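Local coordinates for protein excinuclease ABC, subunit A. (Deinococcus radiodurans, PDB 2VF7) that binds DNA and hydrolyses ATP as a zinc-containing, UvrA-type ABC ATPase, probably recognising damaged DNA for excision repair, at residues V206-R209 against E210-E213; G189-N192 against Q193-L197; R771-R774 against Q775-K778. The protein carries 1 engineered substitution. One frame throughout, in Å; residues are numbered along the deposited sequence. Where two conformers were deposited one is given.

All three contacts are local: each joins residues a few places apart on continuous backbone, within a helix in contacts 2 and 3 and round a 3-10 turn in contact 1. Along the chain contact 2 comes first, on helix 187-199; contact 1 follows in the loop leading to helix 213-221, and contact 3 lies much later, on helix 766-781. Contacts 1 and 2 belong to the UvrA DNA-binding domain, centres about 17 Å and nearest atoms about 6 Å apart. Contact 3 belongs to the second, C-terminal ABC ATPase part, its centre about 65 Å from that of contact 1 and about 59 Å from that of contact 2. The set thus samples the DNA-binding and nucleotide-hydrolysing parts.

Contact 1 (V206-R209 against E210-E213); sequences VPWR and ELPE
From Pro207 to Leu211 the backbone winds through a short 3-10 turn, in which Glu210 N donates to Pro207 O at 3.0 Å and Leu211 N to Trp208 O at 2.7 Å. A water donates to both Arg209 O and Leu211 O, bridging the turn's end. Leu211 joins two apolar partners with its two methyls: CD2 meets Val206 CG1 at 3.8 Å, while CD1 lies 4.0 Å from Trp208 CE3, oblique to the indole ring. With CG opposite the backbone N (chi1 -180°), the Trp208 ring is carried into the interior, against Ile219 and Leu220 of helix 213-221, and its NE1 is hydrogen-bonded to Glu165. On the outer side the Glu210 side chain crosses that of Val206 at about a right angle, CB 4.0 Å from Val206 CG1, and Glu210 CG comes near the Pro207 ring. Arg209 and Glu210 run side by side, the carboxylate against the arginine's methylenes: Glu210 OE1 is 3.1 Å from Arg209 CG but 4.9 Å from Arg209 NE, so any charge attraction is probably weak. The whole is a 3-10 turn followed, after extended Leu211 and N-cap Pro212, by helix 213-221, its tryptophan and leucine turned inward, within the UvrA DNA-binding domain.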
loop_
_atom_site.group_PDB
_atom_site.type_symbol
_atom_site.label_atom_id
_atom_site.label_comp_id
_atom_site.label_asym_id
_atom_site.label_seq_id
_atom_site.Cartn_x
_atom_site.Cartn_y
_atom_site.Cartn_z
ATOM N N VAL A 206 17.382 2.843 -48.774
ATOM C CA VAL A 206 17.767 1.771 -49.713
ATOM C C VAL A 206 17.073 0.483 -49.266
ATOM O O VAL A 206 16.980 0.232 -48.071
ATOM C CB VAL A 206 19.307 1.631 -49.696
ATOM C CG1 VAL A 206 19.768 0.205 -49.379
ATOM C CG2 VAL A 206 19.914 2.183 -50.986
ATOM N N PRO A 207 16.569 -0.341 -50.205
ATOM C CA PRO A 207 15.810 -1.500 -49.702
ATOM C C PRO A 207 16.641 -2.429 -48.791
ATOM O O PRO A 207 17.860 -2.596 -48.993
ATOM C CB PRO A 207 15.380 -2.224 -50.987
ATOM C CG PRO A 207 15.513 -1.183 -52.066
ATOM C CD PRO A 207 16.636 -0.332 -51.686
ATOM N N TRP A 208 15.977 -3.016 -47.800
ATOM C CA TRP A 208 16.652 -3.794 -46.766
ATOM C C TRP A 208 17.659 -4.816 -47.374
ATOM O O TRP A 208 18.872 -4.723 -47.150
ATOM C CB TRP A 208 15.601 -4.438 -45.847
ATOM C CG TRP A 208 16.168 -5.265 -44.727
ATOM C CD1 TRP A 208 16.257 -6.619 -44.691
ATOM C CD2 TRP A 208 16.732 -4.793 -43.485
ATOM N NE1 TRP A 208 16.834 -7.028 -43.517
ATOM C CE2 TRP A 208 17.141 -5.931 -42.757
ATOM C CE3 TRP A 208 16.946 -3.524 -42.929
ATOM C CZ2 TRP A 208 17.732 -5.846 -41.485
ATOM C CZ3 TRP A 208 17.550 -3.440 -41.652
ATOM C CH2 TRP A 208 17.941 -4.601 -40.958
ATOM N N ARG A 209 17.162 -5.742 -48.179
ATOM C CA ARG A 209 17.982 -6.800 -48.798
ATOM C C ARG A 209 19.260 -6.342 -49.538
ATOM O O ARG A 209 20.145 -7.149 -49.822
ATOM C CB ARG A 209 17.104 -7.631 -49.726
ATOM C CG ARG A 209 16.914 -7.005 -51.084
ATOM C CD ARG A 209 15.495 -7.101 -51.598
ATOM N NE ARG A 209 14.881 -8.428 -51.505
ATOM C CZ ARG A 209 13.616 -8.665 -51.843
ATOM N NH1 ARG A 209 12.872 -7.663 -52.307
ATOM N NH2 ARG A 209 13.095 -9.890 -51.733
ATOM N N GLU A 210 19.347 -5.048 -49.835
ATOM C CA GLU A 210 20.505 -4.462 -50.516
ATOM C C GLU A 210 21.598 -4.048 -49.547
ATOM O O GLU A 210 22.714 -3.733 -49.961
ATOM C CB GLU A 210 20.084 -3.249 -51.370
ATOM C CG GLU A 210 19.063 -3.539 -52.494
ATOM C CD GLU A 210 19.389 -4.801 -53.280
ATOM O OE1 GLU A 210 18.527 -5.691 -53.384
ATOM O OE2 GLU A 210 20.513 -4.925 -53.789
ATOM N N LEU A 211 21.288 -4.037 -48.256
ATOM C CA LEU A 211 22.293 -3.692 -47.241
ATOM C C LEU A 211 23.186 -4.905 -47.008
ATOM O O LEU A 211 22.722 -6.039 -47.161
ATOM C CB LEU A 211 21.615 -3.248 -45.934
ATOM C CG LEU A 211 20.801 -1.933 -45.922
ATOM C CD1 LEU A 211 20.141 -1.721 -44.579
ATOM C CD2 LEU A 211 21.671 -0.733 -46.233
ATOM N N PRO A 212 24.466 -4.679 -46.644
ATOM C CA PRO A 212 25.359 -5.802 -46.369
ATOM C C PRO A 212 24.764 -6.695 -45.291
ATOM O O PRO A 212 24.060 -6.202 -44.406
ATOM C CB PRO A 212 26.626 -5.125 -45.828
ATOM C CG PRO A 212 26.598 -3.784 -46.342
ATOM C CD PRO A 212 25.151 -3.386 -46.443
ATOM N N GLU A 213 25.030 -7.996 -45.378
ATOM C CA GLU A 213 24.617 -8.943 -44.336
ATOM C C GLU A 213 25.112 -8.560 -42.927
ATOM O O GLU A 213 24.418 -8.779 -41.948
ATOM C CB GLU A 213 25.098 -10.352 -44.676
ATOM C CG GLU A 213 25.305 -11.265 -43.470
ATOM C CD GLU A 213 24.112 -12.159 -43.177
ATOM O OE1 GLU A 213 23.484 -11.980 -42.104
ATOM O OE2 GLU A 213 23.806 -13.042 -44.020
HETATM O O HOH W 1 22.929 -7.946 -49.527
#

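Contact 2 (G189-N192 against Q193-L197); sequences GGQN and QRDIL
Backbone bonds between Gln191-Asn192 and Asp195-Ile196 carry the helix across this contact: Asp195 N donates to Gln191 O at 2.7 Å and Ile196 N to Asn192 O at 2.9 Å. One residue earlier the pattern is slacker, with only a weak bond of 3.5 Å from Arg194 N to Gly190 O.

Water-mediated bonding serves the Gly189 carbonyl. A single water donates to Gly189 O and to Asn192 OD1 and accepts from Gln193 NE2, tying a main-chain oxygen to two side-chain amides. Those amides are turned steeply to each other, with planes 80° apart. Gln193 CG, set beside the backbone N by a chi1 of -70°, comes near Gly189 O, and a bend at chi2 then brings NE2 to the water. The same amide is also gripped by backbone, OE1 by Ser256 N and NE2 by Thr254 O, so this buried group is held at both ends and its flip is fixed.

Charged and polar side chains line another flank. Arg194 NH1 makes a salt bridge to the adjacent Asp195 OD1 at 3.0 Å, approaching from above the carboxylate plane. The guanidinium is folded back along the helix, and Gln191 CB lies over one of its faces, off toward the rim and 3.5 Å from Arg194 NH2.

Van der Waals contact is slight: the Ile196 and Asn192 side chains pass at a slant, with Ile196 CD1 4.0 Å from Asn192 ND2. The polar partner of that ND2 is Tyr251 OH, through a weak hydrogen bond.

Helix 187-199, part of the UvrA DNA-binding domain, sets Asp195 and Ile196 against Val230 and Val228 of strand 227-230, while Gln193 joins it to the backbone at and just after the end of strand 251-254, and Gln193 and Leu197 both pack on Phe255.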
loop_
_atom_site.group_PDB
_atom_site.type_symbol
_atom_site.label_atom_id
_atom_site.label_comp_id
_atom_site.label_asym_id
_atom_site.label_seq_id
_atom_site.Cartn_x
_atom_site.Cartn_y
_atom_site.Cartn_z
ATOM N N GLY A 189 9.045 6.042 -31.397
ATOM C CA GLY A 189 10.127 5.116 -31.039
ATOM C C GLY A 189 10.755 4.425 -32.242
ATOM O O GLY A 189 11.935 4.120 -32.239
ATOM N N GLY A 190 9.964 4.177 -33.280
ATOM C CA GLY A 190 10.495 3.594 -34.510
ATOM C C GLY A 190 11.339 4.561 -35.325
ATOM O O GLY A 190 12.306 4.148 -35.978
ATOM N N GLN A 191 10.994 5.846 -35.305
ATOM C CA GLN A 191 11.752 6.821 -36.101
ATOM C C GLN A 191 13.028 7.296 -35.428
ATOM O O GLN A 191 14.001 7.632 -36.114
ATOM C CB GLN A 191 10.894 8.030 -36.515
ATOM C CG GLN A 191 10.404 8.911 -35.400
ATOM C CD GLN A 191 10.256 10.364 -35.833
ATOM O OE1 GLN A 191 11.243 11.087 -35.926
ATOM N NE2 GLN A 191 9.030 10.796 -36.074
ATOM N N ASN A 192 12.997 7.355 -34.095
ATOM C CA ASN A 192 14.180 7.480 -33.247
ATOM C C ASN A 192 15.312 6.523 -33.614
ATOM O O ASN A 192 16.437 6.956 -33.775
ATOM C CB ASN A 192 13.782 7.235 -31.798
ATOM C CG ASN A 192 14.945 7.418 -30.814
ATOM O OD1 ASN A 192 15.062 6.675 -29.831
ATOM N ND2 ASN A 192 15.792 8.411 -31.070
ATOM N N GLN A 193 15.011 5.233 -33.761
ATOM C CA GLN A 193 16.037 4.224 -34.071
ATOM C C GLN A 193 16.562 4.426 -35.513
ATOM O O GLN A 193 17.757 4.182 -35.833
ATOM C CB GLN A 193 15.463 2.811 -33.899
ATOM C CG GLN A 193 15.173 2.356 -32.444
ATOM C CD GLN A 193 16.377 2.552 -31.476
ATOM O OE1 GLN A 193 17.485 2.119 -31.751
ATOM N NE2 GLN A 193 16.139 3.201 -30.362
ATOM N N ARG A 194 15.655 4.901 -36.363
ATOM C CA ARG A 194 15.957 5.218 -37.742
ATOM C C ARG A 194 16.853 6.426 -37.825
ATOM O O ARG A 194 17.806 6.427 -38.597
ATOM C CB ARG A 194 14.664 5.438 -38.509
ATOM C CG ARG A 194 14.849 5.857 -39.937
ATOM C CD ARG A 194 14.493 7.297 -40.057
ATOM N NE ARG A 194 13.058 7.443 -40.021
ATOM C CZ ARG A 194 12.445 8.606 -39.947
ATOM N NH1 ARG A 194 13.159 9.725 -39.856
ATOM N NH2 ARG A 194 11.124 8.646 -39.946
ATOM N N ASP A 195 16.558 7.458 -37.026
ATOM C CA ASP A 195 17.446 8.629 -36.952
ATOM C C ASP A 195 18.769 8.369 -36.264
ATOM O O ASP A 195 19.772 9.063 -36.545
ATOM C CB ASP A 195 16.731 9.877 -36.404
ATOM C CG ASP A 195 15.725 10.456 -37.423
ATOM O OD1 ASP A 195 15.822 10.103 -38.623
ATOM O OD2 ASP A 195 14.852 11.252 -37.035
ATOM N N ILE A 196 18.797 7.365 -35.387
ATOM C CA ILE A 196 20.065 6.926 -34.801
ATOM C C ILE A 196 20.935 6.322 -35.896
ATOM O O ILE A 196 22.114 6.682 -36.008
ATOM C CB ILE A 196 19.881 5.964 -33.570
ATOM C CG1 ILE A 196 19.319 6.733 -32.385
ATOM C CG2 ILE A 196 21.221 5.268 -33.173
ATOM C CD1 ILE A 196 18.827 5.862 -31.330
ATOM N N LEU A 197 20.365 5.424 -36.704
ATOM C CA LEU A 197 21.073 4.853 -37.854
ATOM C C LEU A 197 21.612 5.856 -38.873
ATOM O O LEU A 197 22.661 5.594 -39.451
ATOM C CB LEU A 197 20.236 3.775 -38.578
ATOM C CG LEU A 197 19.743 2.533 -37.809
ATOM C CD1 LEU A 197 19.054 1.531 -38.732
ATOM C CD2 LEU A 197 20.893 1.873 -37.045
HETATM O O HOH W 2 13.224 4.369 -29.796
#

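Contact 3 (R771-R774 against Q775-K778); sequences RLQR and QLVK
Gln775 folds its side chain back over the preceding turn, toward Arg771. Its CB rests 3.5 Å from Leu772 O; CG, placed beside the backbone N at a chi1 of -36°, comes 3.3 Å from Arg771 O. A bend at chi2 keeps CD beside the same carbonyl, 3.6 Å from Arg771 O, and NE2 then donates to that oxygen at 2.9 Å in a nearly straight bond (160°), in the carbonyl plane and close to the amide's own plane. NE2 also lies 3.9 Å from Arg774 CB. The side-chain amide thus takes the bond that Gln775 N would make in a regular alpha-helix; that N instead makes a weak bond to Leu772 O, an acceptor shared with Leu776 N. Farther on the ordinary pattern holds, with Val777 N on Gln773 O and Lys778 N on Arg774 O. On the buried side Leu772 CD1 meets Leu776 CD1 at 3.8 Å. Helix 766-781 is the crossover of the beta-alpha-beta unit between strands 753-758 and 785-789 of the second six-stranded nucleotide-binding sheet; Arg771 NH1 donates to Glu716 O and Lys778 NZ forms a salt bridge with Glu716 OE2, at the end of helix 705-716, while Leu772 packs on Val717 and Leu764.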
loop_
_atom_site.group_PDB
_atom_site.type_symbol
_atom_site.label_atom_id
_atom_site.label_comp_id
_atom_site.label_asym_id
_atom_site.label_seq_id
_atom_site.Cartn_x
_atom_site.Cartn_y
_atom_site.Cartn_z
ATOM N N ARG A 771 -40.272 -9.368 -16.544
ATOM C CA ARG A 771 -40.096 -8.376 -17.611
ATOM C C ARG A 771 -39.066 -8.814 -18.668
ATOM O O ARG A 771 -39.216 -8.498 -19.852
ATOM C CB ARG A 771 -39.708 -7.007 -17.020
ATOM C CG ARG A 771 -39.680 -5.827 -18.022
ATOM C CD ARG A 771 -38.782 -4.653 -17.546
ATOM N NE ARG A 771 -39.519 -3.424 -17.222
ATOM C CZ ARG A 771 -40.034 -2.581 -18.127
ATOM N NH1 ARG A 771 -39.931 -2.837 -19.429
ATOM N NH2 ARG A 771 -40.679 -1.484 -17.740
ATOM N N LEU A 772 -38.025 -9.529 -18.249
ATOM C CA LEU A 772 -37.007 -10.020 -19.183
ATOM C C LEU A 772 -37.554 -11.146 -20.079
ATOM O O LEU A 772 -37.308 -11.168 -21.289
ATOM C CB LEU A 772 -35.757 -10.498 -18.416
ATOM C CG LEU A 772 -34.397 -10.755 -19.094
ATOM C CD1 LEU A 772 -34.350 -12.090 -19.816
ATOM C CD2 LEU A 772 -33.986 -9.607 -20.026
ATOM N N GLN A 773 -38.288 -12.070 -19.460
ATOM C CA GLN A 773 -38.864 -13.235 -20.134
ATOM C C GLN A 773 -39.856 -12.882 -21.269
ATOM O O GLN A 773 -39.930 -13.600 -22.273
ATOM C CB GLN A 773 -39.516 -14.152 -19.093
ATOM C CG GLN A 773 -39.848 -15.554 -19.593
ATOM C CD GLN A 773 -38.713 -16.562 -19.407
ATOM O OE1 GLN A 773 -38.173 -17.094 -20.383
ATOM N NE2 GLN A 773 -38.373 -16.850 -18.154
ATOM N N ARG A 774 -40.606 -11.792 -21.108
ATOM C CA ARG A 774 -41.511 -11.307 -22.156
ATOM C C ARG A 774 -40.760 -10.889 -23.415
ATOM O O ARG A 774 -41.282 -10.997 -24.527
ATOM C CB ARG A 774 -42.329 -10.110 -21.674
ATOM C CG ARG A 774 -43.211 -10.382 -20.478
ATOM C CD ARG A 774 -44.309 -9.330 -20.354
ATOM N NE ARG A 774 -43.862 -8.081 -19.729
ATOM C CZ ARG A 774 -43.868 -7.846 -18.417
ATOM N NH1 ARG A 774 -44.287 -8.783 -17.567
ATOM N NH2 ARG A 774 -43.440 -6.671 -17.950
ATOM N N GLN A 775 -39.545 -10.381 -23.241
ATOM C CA GLN A 775 -38.750 -9.952 -24.384
ATOM C C GLN A 775 -38.138 -11.164 -25.092
ATOM O O GLN A 775 -37.993 -11.163 -26.319
ATOM C CB GLN A 775 -37.670 -8.921 -23.990
ATOM C CG GLN A 775 -38.048 -7.902 -22.884
ATOM C CD GLN A 775 -39.335 -7.116 -23.145
ATOM O OE1 GLN A 775 -39.618 -6.683 -24.276
ATOM N NE2 GLN A 775 -40.113 -6.906 -22.078
ATOM N N LEU A 776 -37.790 -12.193 -24.319
ATOM C CA LEU A 776 -37.300 -13.449 -24.884
ATOM C C LEU A 776 -38.398 -14.152 -25.662
ATOM O O LEU A 776 -38.121 -14.781 -26.674
ATOM C CB LEU A 776 -36.717 -14.378 -23.802
ATOM C CG LEU A 776 -35.427 -13.944 -23.080
ATOM C CD1 LEU A 776 -34.908 -15.017 -22.152
ATOM C CD2 LEU A 776 -34.323 -13.512 -24.042
ATOM N N VAL A 777 -39.640 -14.040 -25.188
ATOM C CA VAL A 777 -40.818 -14.510 -25.930
ATOM C C VAL A 777 -40.944 -13.794 -27.284
ATOM O O VAL A 777 -41.125 -14.437 -28.314
ATOM C CB VAL A 777 -42.113 -14.339 -25.103
ATOM C CG1 VAL A 777 -43.332 -14.573 -25.943
ATOM C CG2 VAL A 777 -42.119 -15.301 -23.923
ATOM N N LYS A 778 -40.823 -12.467 -27.271
ATOM C CA LYS A 778 -40.897 -11.667 -28.494
ATOM C C LYS A 778 -39.949 -12.153 -29.572
ATOM O O LYS A 778 -40.362 -12.377 -30.704
ATOM C CB LYS A 778 -40.653 -10.176 -28.209
ATOM C CG LYS A 778 -41.915 -9.449 -27.791
ATOM C CD LYS A 778 -41.815 -7.944 -27.960
ATOM C CE LYS A 778 -41.524 -7.245 -26.639
ATOM N NZ LYS A 778 -41.989 -5.815 -26.669
#